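Long-range contacts in MSHA biogenesis protein MshE (Vibrio cholerae, PDB 5HTL), which binds the second messenger cyclic di-GMP through its N-terminal MshEN region and probably takes part in biogenesis of the MSHA pilus: residues D12-E17 and L55-Q60; E17-E22 and G47-T52; L62-I67 and F129-E134. One frame throughout, in Å; residues are numbered along the deposited sequence.

Contact 1: residues D12-E17 and L55-Q60. With C2E (9,9'-[(2R,3R,3aS,5S,7aR,9R,10R,10aS,12S,14aR)-3,5,10,12-tetrahydroxy-5,12-dioxidooctahydro-2H,7H-difuro[3,2-d:3',2'-j][1,3,7,9,2,8]tetraoxadiphosphacyclododecine-2,9-diyl]bis(2-amino-1,9-dihydro-6H-purin-6-one)), chain C.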
loop_
_atom_site.group_PDB
_atom_site.type_symbol
_atom_site.label_atom_id
_atom_site.label_comp_id
_atom_site.label_asym_id
_atom_site.label_seq_id
_atom_site.Cartn_x
_atom_site.Cartn_y
_atom_site.Cartn_z
ATOM N N ASP A 12 8.185 -0.486 18.003
ATOM C CA ASP A 12 9.173 -1.521 17.722
ATOM C C ASP A 12 9.931 -1.246 16.438
ATOM O O ASP A 12 11.135 -1.476 16.374
ATOM C CB ASP A 12 8.505 -2.896 17.655
ATOM C CG ASP A 12 7.936 -3.333 18.991
ATOM O OD1 ASP A 12 8.514 -2.965 20.038
ATOM O OD2 ASP A 12 6.910 -4.043 18.989
ATOM N N LEU A 13 9.239 -0.740 15.424
ATOM C CA LEU A 13 9.894 -0.399 14.167
ATOM C C LEU A 13 10.963 0.674 14.391
ATOM O O LEU A 13 12.097 0.562 13.914
ATOM C CB LEU A 13 8.843 0.077 13.153
ATOM C CG LEU A 13 9.273 0.432 11.728
ATOM C CD1 LEU A 13 8.078 0.325 10.806
ATOM C CD2 LEU A 13 9.810 1.836 11.647
ATOM N N LEU A 14 10.595 1.735 15.106
ATOM C CA LEU A 14 11.513 2.840 15.352
ATOM C C LEU A 14 12.701 2.429 16.220
ATOM O O LEU A 14 13.801 2.942 16.057
ATOM C CB LEU A 14 10.764 4.001 16.004
ATOM C CG LEU A 14 9.710 4.662 15.114
ATOM C CD1 LEU A 14 8.903 5.661 15.922
ATOM C CD2 LEU A 14 10.378 5.347 13.941
ATOM N N VAL A 15 12.485 1.519 17.161
ATOM C CA VAL A 15 13.587 1.052 17.998
ATOM C C VAL A 15 14.525 0.169 17.198
ATOM O O VAL A 15 15.738 0.329 17.269
ATOM C CB VAL A 15 13.085 0.292 19.229
ATOM C CG1 VAL A 15 14.253 -0.345 19.982
ATOM C CG2 VAL A 15 12.332 1.218 20.141
ATOM N N GLU A 16 13.953 -0.756 16.435
ATOM C CA GLU A 16 14.757 -1.689 15.653
ATOM C C GLU A 16 15.584 -0.980 14.599
ATOM O O GLU A 16 16.691 -1.414 14.285
ATOM C CB GLU A 16 13.877 -2.749 15.009
ATOM C CG GLU A 16 13.304 -3.743 15.998
ATOM C CD GLU A 16 12.426 -4.775 15.330
ATOM O OE1 GLU A 16 12.515 -4.914 14.091
ATOM O OE2 GLU A 16 11.646 -5.440 16.045
ATOM N N GLU A 17 15.065 0.107 14.046
ATOM C CA GLU A 17 15.813 0.821 13.017
ATOM C C GLU A 17 16.692 1.940 13.574
ATOM O O GLU A 17 17.282 2.725 12.824
ATOM C CB GLU A 17 14.886 1.286 11.891
ATOM C CG GLU A 17 14.267 0.102 11.137
ATOM C CD GLU A 17 15.279 -1.008 10.818
ATOM O OE1 GLU A 17 16.428 -0.703 10.429
ATOM O OE2 GLU A 17 14.921 -2.198 10.957
ATOM N N LEU A 55 7.090 10.697 9.069
ATOM C CA LEU A 55 6.599 10.525 7.707
ATOM C C LEU A 55 7.243 9.308 7.033
ATOM O O LEU A 55 6.552 8.421 6.499
ATOM C CB LEU A 55 6.918 11.794 6.909
ATOM C CG LEU A 55 6.559 11.885 5.426
ATOM C CD1 LEU A 55 5.116 12.278 5.248
ATOM C CD2 LEU A 55 7.450 12.896 4.750
ATOM N N ASN A 56 8.568 9.250 7.091
ATOM C CA ASN A 56 9.308 8.189 6.434
ATOM C C ASN A 56 9.035 6.804 7.030
ATOM O O ASN A 56 8.952 5.813 6.307
ATOM C CB ASN A 56 10.812 8.491 6.456
ATOM C CG ASN A 56 11.189 9.668 5.569
ATOM O OD1 ASN A 56 10.529 9.946 4.568
ATOM N ND2 ASN A 56 12.258 10.365 5.937
ATOM N N PHE A 57 8.899 6.729 8.349
ATOM C CA PHE A 57 8.677 5.433 8.984
ATOM C C PHE A 57 7.228 4.967 9.000
ATOM O O PHE A 57 6.978 3.761 8.994
ATOM C CB PHE A 57 9.377 5.357 10.345
ATOM C CG PHE A 57 10.862 5.321 10.214
ATOM C CD1 PHE A 57 11.492 4.148 9.860
ATOM C CD2 PHE A 57 11.615 6.464 10.354
ATOM C CE1 PHE A 57 12.861 4.101 9.704
ATOM C CE2 PHE A 57 12.986 6.428 10.183
ATOM C CZ PHE A 57 13.602 5.245 9.857
ATOM N N LEU A 58 6.279 5.902 8.978
ATOM C CA LEU A 58 4.888 5.535 8.708
ATOM C C LEU A 58 4.799 4.929 7.309
ATOM O O LEU A 58 4.146 3.909 7.103
ATOM C CB LEU A 58 3.976 6.757 8.807
ATOM C CG LEU A 58 3.579 7.188 10.215
ATOM C CD1 LEU A 58 2.781 8.488 10.180
ATOM C CD2 LEU A 58 2.789 6.087 10.910
ATOM N N ALA A 59 5.487 5.542 6.350
ATOM C CA ALA A 59 5.523 5.007 4.994
ATOM C C ALA A 59 6.088 3.587 4.972
ATOM O O ALA A 59 5.536 2.697 4.328
ATOM C CB ALA A 59 6.307 5.918 4.071
ATOM N N GLN A 60 7.188 3.362 5.678
ATOM C CA GLN A 60 7.747 2.017 5.751
ATOM C C GLN A 60 6.771 1.040 6.422
ATOM O O GLN A 60 6.532 -0.061 5.922
ATOM C CB GLN A 60 9.083 2.042 6.497
ATOM C CG GLN A 60 9.727 0.679 6.640
ATOM C CD GLN A 60 11.148 0.758 7.166
ATOM O OE1 GLN A 60 11.739 1.835 7.230
ATOM N NE2 GLN A 60 11.707 -0.389 7.535
HETATM P P1 C2E C . 0.449 0.628 15.431
HETATM O O2P C2E C . 1.874 1.043 15.158
HETATM O O1P C2E C . 0.167 -0.797 15.004
HETATM O "O5'" C2E C . 0.177 0.817 16.976
HETATM C "C5'" C2E C . -1.063 0.682 17.613
HETATM C "C4'" C2E C . -1.091 1.159 18.991
HETATM O "O4'" C2E C . -0.216 0.424 19.791
HETATM C "C3'" C2E C . -0.636 2.589 19.099
HETATM O "O3'" C2E C . -1.747 3.453 19.062
HETATM C "C2'" C2E C . 0.099 2.631 20.283
HETATM O "O2'" C2E C . -0.741 3.049 21.381
HETATM C "C1'" C2E C . 0.630 1.266 20.518
HETATM N N9 C2E C . 1.949 1.120 19.985
HETATM C C8 C2E C . 2.616 1.457 18.884
HETATM N N7 C2E C . 3.849 0.954 19.022
HETATM C C5 C2E C . 3.938 0.300 20.218
HETATM C C6 C2E C . 4.993 -0.394 20.824
HETATM O O6 C2E C . 6.192 -0.491 20.216
HETATM N N1 C2E C . 4.801 -0.950 22.026
HETATM C C2 C2E C . 3.610 -0.853 22.624
HETATM N N2 C2E C . 3.470 -1.468 23.907
HETATM N N3 C2E C . 2.560 -0.199 22.080
HETATM C C4 C2E C . 2.690 0.394 20.872
HETATM P P11 C2E C . -1.670 4.861 18.323
HETATM O O21 C2E C . -2.926 5.668 18.607
HETATM O O11 C2E C . -0.492 5.601 18.888
HETATM O O5A C2E C . -1.380 4.696 16.798
HETATM C C5A C2E C . -2.288 4.036 15.931
HETATM C C4A C2E C . -1.764 3.650 14.645
HETATM O O4A C2E C . -1.479 4.845 13.839
HETATM C C3A C2E C . -0.466 2.947 14.734
HETATM O O3A C2E C . -0.573 1.541 14.641
HETATM C C2A C2E C . 0.358 3.483 13.632
HETATM O O2A C2E C . 0.228 2.790 12.456
HETATM C C1A C2E C . -0.140 4.866 13.404
HETATM N N91 C2E C . 0.498 5.960 14.124
HETATM C C81 C2E C . 1.125 5.940 15.316
HETATM N N71 C2E C . 1.534 7.182 15.631
HETATM C C51 C2E C . 1.156 8.014 14.630
HETATM C C61 C2E C . 1.274 9.384 14.374
HETATM O O61 C2E C . 1.899 10.245 15.260
HETATM N N11 C2E C . 0.770 9.885 13.247
HETATM C C21 C2E C . 0.154 9.104 12.365
HETATM N N21 C2E C . -0.337 9.732 11.205
HETATM N N31 C2E C . 0.005 7.788 12.561
HETATM C C41 C2E C . 0.499 7.234 13.688
#

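Contact 2: residues E17-E22 and G47-T52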
loop_
_atom_site.group_PDB
_atom_site.type_symbol
_atom_site.label_atom_id
_atom_site.label_comp_id
_atom_site.label_asym_id
_atom_site.label_seq_id
_atom_site.Cartn_x
_atom_site.Cartn_y
_atom_site.Cartn_z
ATOM N N GLU A 17 15.065 0.107 14.046
ATOM C CA GLU A 17 15.813 0.821 13.017
ATOM C C GLU A 17 16.692 1.940 13.574
ATOM O O GLU A 17 17.282 2.725 12.824
ATOM C CB GLU A 17 14.886 1.286 11.891
ATOM C CG GLU A 17 14.267 0.102 11.137
ATOM C CD GLU A 17 15.279 -1.008 10.818
ATOM O OE1 GLU A 17 16.428 -0.703 10.429
ATOM O OE2 GLU A 17 14.921 -2.198 10.957
ATOM N N GLY A 18 16.791 1.980 14.900
ATOM C CA GLY A 18 17.735 2.838 15.589
ATOM C C GLY A 18 17.365 4.298 15.595
ATOM O O GLY A 18 18.240 5.170 15.662
ATOM N N ILE A 19 16.062 4.566 15.556
ATOM C CA ILE A 19 15.556 5.930 15.481
ATOM C C ILE A 19 15.261 6.464 16.873
ATOM O O ILE A 19 15.631 7.587 17.212
ATOM C CB ILE A 19 14.286 6.004 14.608
ATOM C CG1 ILE A 19 14.532 5.337 13.256
ATOM C CG2 ILE A 19 13.857 7.437 14.439
ATOM C CD1 ILE A 19 15.694 5.931 12.474
ATOM N N VAL A 20 14.574 5.658 17.675
ATOM C CA VAL A 20 14.321 6.017 19.067
ATOM C C VAL A 20 14.805 4.888 19.972
ATOM O O VAL A 20 14.936 3.749 19.521
ATOM C CB VAL A 20 12.834 6.333 19.335
ATOM C CG1 VAL A 20 12.324 7.413 18.365
ATOM C CG2 VAL A 20 11.975 5.086 19.314
ATOM N N SER A 21 15.067 5.198 21.234
ATOM C CA SER A 21 15.592 4.185 22.155
ATOM C C SER A 21 14.476 3.463 22.913
ATOM O O SER A 21 13.334 3.930 22.966
ATOM C CB SER A 21 16.578 4.816 23.138
ATOM O OG SER A 21 15.884 5.481 24.178
ATOM N N GLU A 22 14.801 2.327 23.515
ATOM C CA GLU A 22 13.819 1.569 24.285
ATOM C C GLU A 22 13.228 2.377 25.433
ATOM O O GLU A 22 12.021 2.356 25.640
ATOM C CB GLU A 22 14.431 0.270 24.825
ATOM C CG GLU A 22 14.724 -0.782 23.769
ATOM C CD GLU A 22 14.913 -2.163 24.369
ATOM O OE1 GLU A 22 16.016 -2.736 24.219
ATOM O OE2 GLU A 22 13.956 -2.675 24.991
ATOM N N GLY A 47 10.668 15.221 21.671
ATOM C CA GLY A 47 11.913 15.583 21.008
ATOM C C GLY A 47 12.752 14.400 20.564
ATOM O O GLY A 47 13.915 14.559 20.182
ATOM N N PHE A 48 12.157 13.213 20.575
ATOM C CA PHE A 48 12.882 11.987 20.240
ATOM C C PHE A 48 12.811 11.653 18.753
ATOM O O PHE A 48 13.559 10.805 18.246
ATOM C CB PHE A 48 12.295 10.823 21.024
ATOM C CG PHE A 48 12.345 10.995 22.520
ATOM C CD1 PHE A 48 13.345 11.745 23.136
ATOM C CD2 PHE A 48 11.387 10.383 23.316
ATOM C CE1 PHE A 48 13.374 11.881 24.517
ATOM C CE2 PHE A 48 11.412 10.510 24.696
ATOM C CZ PHE A 48 12.402 11.256 25.299
ATOM N N LEU A 49 11.891 12.314 18.059
ATOM C CA LEU A 49 11.566 12.006 16.677
ATOM C C LEU A 49 11.198 13.326 15.999
ATOM O O LEU A 49 10.702 14.240 16.653
ATOM C CB LEU A 49 10.361 11.056 16.649
ATOM C CG LEU A 49 9.921 10.434 15.325
ATOM C CD1 LEU A 49 10.917 9.404 14.832
ATOM C CD2 LEU A 49 8.541 9.810 15.444
ATOM N N SER A 50 11.472 13.427 14.699
ATOM C CA SER A 50 11.056 14.590 13.911
ATOM C C SER A 50 9.851 14.271 13.019
ATOM O O SER A 50 9.506 13.101 12.804
ATOM C CB SER A 50 12.196 15.067 13.023
ATOM O OG SER A 50 12.406 14.157 11.963
ATOM N N GLU A 51 9.224 15.314 12.482
ATOM C CA GLU A 51 8.110 15.133 11.553
ATOM C C GLU A 51 8.511 14.355 10.305
ATOM O O GLU A 51 7.759 13.503 9.838
ATOM C CB GLU A 51 7.505 16.483 11.167
ATOM C CG GLU A 51 6.848 17.214 12.329
ATOM C CD GLU A 51 5.482 16.656 12.721
ATOM O OE1 GLU A 51 4.863 17.225 13.642
ATOM O OE2 GLU A 51 5.019 15.664 12.116
ATOM N N THR A 52 9.695 14.638 9.780
ATOM C CA THR A 52 10.183 13.972 8.585
ATOM C C THR A 52 10.427 12.493 8.866
ATOM O O THR A 52 10.060 11.626 8.069
ATOM C CB THR A 52 11.483 14.621 8.081
ATOM O OG1 THR A 52 11.240 16.009 7.794
ATOM C CG2 THR A 52 11.994 13.915 6.824
HETATM O O HOH W 1 15.556 10.229 16.248
#

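Contact 3: residues L62-I67 and F129-E134. With C2E (9,9'-[(2R,3R,3aS,5S,7aR,9R,10R,10aS,12S,14aR)-3,5,10,12-tetrahydroxy-5,12-dioxidooctahydro-2H,7H-difuro[3,2-d:3',2'-j][1,3,7,9,2,8]tetraoxadiphosphacyclododecine-2,9-diyl]bis(2-amino-1,9-dihydro-6H-purin-6-one)), chain D.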
loop_
_atom_site.group_PDB
_atom_site.type_symbol
_atom_site.label_atom_id
_atom_site.label_comp_id
_atom_site.label_asym_id
_atom_site.label_seq_id
_atom_site.Cartn_x
_atom_site.Cartn_y
_atom_site.Cartn_z
ATOM N N LEU A 62 3.514 1.123 6.645
ATOM C CA LEU A 62 2.328 0.882 5.838
ATOM C C LEU A 62 2.623 0.378 4.425
ATOM O O LEU A 62 1.697 0.167 3.636
ATOM C CB LEU A 62 1.497 2.160 5.778
ATOM C CG LEU A 62 1.085 2.704 7.151
ATOM C CD1 LEU A 62 0.330 4.029 6.984
ATOM C CD2 LEU A 62 0.253 1.652 7.906
ATOM N N SER A 63 3.912 0.205 4.135
ATOM C CA SER A 63 4.394 -0.274 2.831
ATOM C C SER A 63 3.888 0.589 1.675
ATOM O O SER A 63 3.239 0.108 0.747
ATOM C CB SER A 63 4.009 -1.738 2.611
ATOM O OG SER A 63 4.831 -2.316 1.624
ATOM N N LEU A 64 4.154 1.886 1.764
ATOM C CA LEU A 64 3.739 2.802 0.713
ATOM C C LEU A 64 4.821 3.841 0.524
ATOM O O LEU A 64 5.692 3.996 1.379
ATOM C CB LEU A 64 2.369 3.412 1.006
ATOM C CG LEU A 64 2.143 4.080 2.351
ATOM C CD1 LEU A 64 2.781 5.471 2.415
ATOM C CD2 LEU A 64 0.640 4.149 2.693
ATOM N N PRO A 65 4.792 4.542 -0.610
ATOM C CA PRO A 65 5.845 5.532 -0.809
ATOM C C PRO A 65 5.502 6.917 -0.276
ATOM O O PRO A 65 4.330 7.313 -0.235
ATOM C CB PRO A 65 5.968 5.607 -2.331
ATOM C CG PRO A 65 4.649 5.231 -2.834
ATOM C CD PRO A 65 4.026 4.287 -1.840
ATOM N N VAL A 66 6.540 7.658 0.092
ATOM C CA VAL A 66 6.447 9.091 0.319
ATOM C C VAL A 66 6.588 9.783 -1.030
ATOM O O VAL A 66 7.469 9.425 -1.822
ATOM C CB VAL A 66 7.595 9.582 1.224
ATOM C CG1 VAL A 66 7.507 11.077 1.434
ATOM C CG2 VAL A 66 7.589 8.851 2.551
ATOM N N ILE A 67 5.727 10.751 -1.318
ATOM C CA ILE A 67 5.922 11.558 -2.520
ATOM C C ILE A 67 6.252 12.995 -2.171
ATOM O O ILE A 67 5.893 13.489 -1.097
ATOM C CB ILE A 67 4.696 11.529 -3.479
ATOM C CG1 ILE A 67 3.436 12.082 -2.807
ATOM C CG2 ILE A 67 4.484 10.107 -3.998
ATOM C CD1 ILE A 67 2.352 12.464 -3.799
ATOM N N PHE A 129 -2.638 4.167 -2.195
ATOM C CA PHE A 129 -2.304 5.261 -1.276
ATOM C C PHE A 129 -0.829 5.614 -1.284
ATOM O O PHE A 129 0.038 4.743 -1.376
ATOM C CB PHE A 129 -2.714 4.933 0.166
ATOM C CG PHE A 129 -4.195 4.789 0.364
ATOM C CD1 PHE A 129 -5.038 5.879 0.230
ATOM C CD2 PHE A 129 -4.741 3.559 0.702
ATOM C CE1 PHE A 129 -6.412 5.743 0.425
ATOM C CE2 PHE A 129 -6.103 3.417 0.894
ATOM C CZ PHE A 129 -6.936 4.509 0.754
ATOM N N VAL A 130 -0.552 6.904 -1.173
ATOM C CA VAL A 130 0.795 7.405 -0.961
ATOM C C VAL A 130 0.714 8.469 0.125
ATOM O O VAL A 130 -0.355 9.014 0.394
ATOM C CB VAL A 130 1.422 7.972 -2.260
ATOM C CG1 VAL A 130 1.409 6.923 -3.383
ATOM C CG2 VAL A 130 0.710 9.224 -2.716
ATOM N N ILE A 131 1.826 8.731 0.787
ATOM C CA ILE A 131 1.855 9.725 1.852
ATOM C C ILE A 131 2.595 10.993 1.398
ATOM O O ILE A 131 3.588 10.925 0.654
ATOM C CB ILE A 131 2.449 9.121 3.166
ATOM C CG1 ILE A 131 2.233 10.062 4.355
ATOM C CG2 ILE A 131 3.920 8.779 3.012
ATOM C CD1 ILE A 131 2.587 9.436 5.700
ATOM N N ALA A 132 2.094 12.147 1.822
ATOM C CA ALA A 132 2.778 13.410 1.572
ATOM C C ALA A 132 2.683 14.259 2.831
ATOM O O ALA A 132 1.774 14.069 3.635
ATOM C CB ALA A 132 2.138 14.125 0.385
ATOM N N PRO A 133 3.623 15.195 3.020
ATOM C CA PRO A 133 3.484 16.125 4.147
ATOM C C PRO A 133 2.202 16.947 4.071
ATOM O O PRO A 133 1.751 17.335 2.982
ATOM C CB PRO A 133 4.701 17.040 3.996
ATOM C CG PRO A 133 5.689 16.222 3.225
ATOM C CD PRO A 133 4.887 15.391 2.285
ATOM N N GLU A 134 1.606 17.205 5.231
ATOM C CA GLU A 134 0.348 17.937 5.284
ATOM C C GLU A 134 0.445 19.306 4.625
ATOM O O GLU A 134 -0.476 19.718 3.920
ATOM C CB GLU A 134 -0.140 18.051 6.729
ATOM C CG GLU A 134 -1.569 18.515 6.872
ATOM C CD GLU A 134 -2.051 18.383 8.302
ATOM O OE1 GLU A 134 -2.296 17.239 8.740
ATOM O OE2 GLU A 134 -2.166 19.419 8.986
HETATM P P1 C2E D . 5.918 0.631 -3.015
HETATM O O2P C2E D . 6.890 0.824 -4.167
HETATM O O1P C2E D . 4.527 1.202 -3.185
HETATM O "O5'" C2E D . 5.753 -0.922 -2.807
HETATM C "C5'" C2E D . 5.003 -1.496 -1.760
HETATM C "C4'" C2E D . 5.238 -2.929 -1.568
HETATM O "O4'" C2E D . 4.751 -3.673 -2.647
HETATM C "C3'" C2E D . 6.706 -3.264 -1.482
HETATM O "O3'" C2E D . 7.104 -3.317 -0.119
HETATM C "C2'" C2E D . 6.827 -4.478 -2.170
HETATM O "O2'" C2E D . 6.668 -5.608 -1.280
HETATM C "C1'" C2E D . 5.763 -4.485 -3.214
HETATM N N9 C2E D . 6.182 -3.856 -4.443
HETATM C C8 C2E D . 7.088 -2.937 -4.816
HETATM N N7 C2E D . 6.897 -2.742 -6.127
HETATM C C5 C2E D . 5.856 -3.500 -6.571
HETATM C C6 C2E D . 5.263 -3.636 -7.834
HETATM O O6 C2E D . 5.655 -2.925 -8.925
HETATM N N1 C2E D . 4.233 -4.483 -7.955
HETATM C C2 C2E D . 3.793 -5.172 -6.892
HETATM N N2 C2E D . 2.707 -6.058 -7.109
HETATM N N3 C2E D . 4.323 -5.083 -5.662
HETATM C C4 C2E D . 5.369 -4.247 -5.463
HETATM P P11 C2E D . 8.570 -2.894 0.343
HETATM O O21 C2E D . 8.782 -3.296 1.793
HETATM O O11 C2E D . 9.519 -3.541 -0.603
HETATM O O5A C2E D . 8.738 -1.345 0.127
HETATM C C5A C2E D . 7.906 -0.372 0.737
HETATM C C4A C2E D . 8.020 0.940 0.166
HETATM O O4A C2E D . 9.377 1.423 0.392
HETATM C C3A C2E D . 7.847 0.954 -1.307
HETATM O O3A C2E D . 6.522 1.259 -1.676
HETATM C C2A C2E D . 8.826 1.933 -1.794
HETATM O O2A C2E D . 8.309 3.208 -1.788
HETATM C C1A C2E D . 9.955 1.838 -0.824
HETATM N N91 C2E D . 11.060 0.925 -1.128
HETATM C C81 C2E D . 11.012 -0.307 -1.663
HETATM N N71 C2E D . 12.253 -0.802 -1.737
HETATM C C51 C2E D . 13.111 0.127 -1.240
HETATM C C61 C2E D . 14.493 0.198 -1.040
HETATM O O61 C2E D . 15.333 -0.844 -1.392
HETATM N N11 C2E D . 15.010 1.306 -0.504
HETATM C C21 C2E D . 14.232 2.329 -0.142
HETATM N N21 C2E D . 14.845 3.467 0.417
HETATM N N31 C2E D . 12.907 2.312 -0.304
HETATM C C41 C2E D . 12.339 1.217 -0.848
#

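Contact 1: residues D12-E17 and L55-Q60
Beside the packing of L13 and L14 on F57, the same helix turn brings D12 N to 3.0 Å from the guanine O6 of a bound cyclic di-GMP, an atom that D12 OD1 also approaches. The contact between the two helices is itself apolar. F57 reaches toward 12-17, and two leucine methyls close on CB and the near part of its ring: L13 CD2 lies 3.4 Å from F57 CD1, and L14 CD2 is 3.7 Å from F57 CB. Both leucines meet the phenylalanine obliquely. L13 CG stands anti to its backbone N (chi1 -177°), and from there the CD2 branch meets the ring. Further along the ring, E17 CB comes within 4.1 Å of F57 CE1, while the outer margin is formed by E17 CG next to the Q60 amide. L58, on the same helix as F57 but pointing away from 12-17, lays both methyls over one face of the ligand's other guanine, with CD1 3.5 Å from C21. The leucine-phenylalanine core thus joins two helices that each touch one base. Their axes pass 10.8 Å apart at 112°. Behind this pair, V15 leans on L25 of helix 22-32, F57 also meets I19 in the loop after helix 10-16, and L55 and A59 pack against I131 of strand 126-131.

Contact 2: residues E17-E22 and G47-T52
Two helix-to-helix turns of the same design meet here, I19 and V20 from one touching F48 and L49 from the other. Each turn leaves its helix through a Schellman motif with a glycine of positive phi, G18 or G47, runs through two apolar residues, and enters the next helix at an N-cap serine, S21 or S50. The V20 and F48 CA atoms come within 6.3 Å, and side chains fill the gap between the backbones. I19 holds CG2 anti to its backbone N, and that methyl lies 3.6 Å from L49 CD1, the two side chains meeting at a slant. V20 points toward the other turn and sets CG1 anti to its carbonyl carbon (chi1 -54°), where the methyl rests 3.6 Å from the backbone F48 O. The same CG1 also faces F48 CB and L49 CD1, both at 4.3 Å. F48 sends its ring away from this meeting point, onto Q24 and Q27 of helix 22-32 and L43 of helix 39-45. At the polar margin the carbonyls of I19 and F48 come near each other, and a water sits 2.8 Å from I19 O and 2.9 Å from F48 O. It can donate to either, although further acceptors compete for its protons. Each serine is set in a capping box: its side chain caps a backbone N of the coming helix, and its own N bonds to a glutamine side chain, Q24 for S21 and Q53 for S50. Paired glycine-apolar-apolar turns of this kind are consistent with the tandem sequence motifs by which MshEN domains bind cyclic di-GMP.

Contact 3: residues L62-I67 and F129-E134
The ring of P65 has a cyclic di-GMP against one face, while V130 comes obliquely to its CG corner from the other side. V130 CG1 stands 3.7 Å from P65 CG, while across the ring the ligand's O2A lies 3.4 Å from P65 CB and its O1P 3.4 Å from P65 CD. The backbone motif is a single parallel beta bridge, V66 with I131, by which the loop 62-67 is fastened to the outermost strand 126-131. I131 uses both of its polar backbone atoms: its N donates to P65 O at 3.1 Å, and its O accepts from I67 N at 2.9 Å. V66 CA adds a CA-H...O contact to that same oxygen. Side chains divide between two sides of the bridge. On one, L64 CD1 touches I131 CG2 at 3.5 Å, the two chains crossing at about a right angle, and V66 CG2 meets the same methyl; L64 CG sits between its backbone N and carbonyl carbon (chi1 52°), and its CD1 branch makes the touch. Helix 51-62 lies over this side through L55. On the other, I67 CD1 packs on V130 CG2, and both residues reach A105 of strand 101-106. G36 of the second subunit also packs on I67 and V130, and backbone atoms of that subunit bind the ligand, so this pocket is built from two chains. S63 OG, bonded to R7 NH1 of the second subunit, lies 3.0 Å from the ligand's O3'.

How the contacts relate
From the N terminus, helix 10-16 enters contact 1, and the 37 residues that follow, largely helical, form a loop closed when helix 51-62 comes back to it. Contact 2 is nested inside that loop. It shares E17 with contact 1 and adjoins it through F57 CZ against I19 CD1, so the two clasp the helical part into one unit. Contact 3 comes in series, opening as helix 51-62 ends and closing 62 residues later on the edge strand 126-131. Contacts 1 and 3 abut: A59 O takes a probable hydrogen bond from L64 N, and V66 CG2 packs against A59 CB. Helix 51-62 therefore joins the helical part to the sheet, while contacts 2 and 3 do not touch.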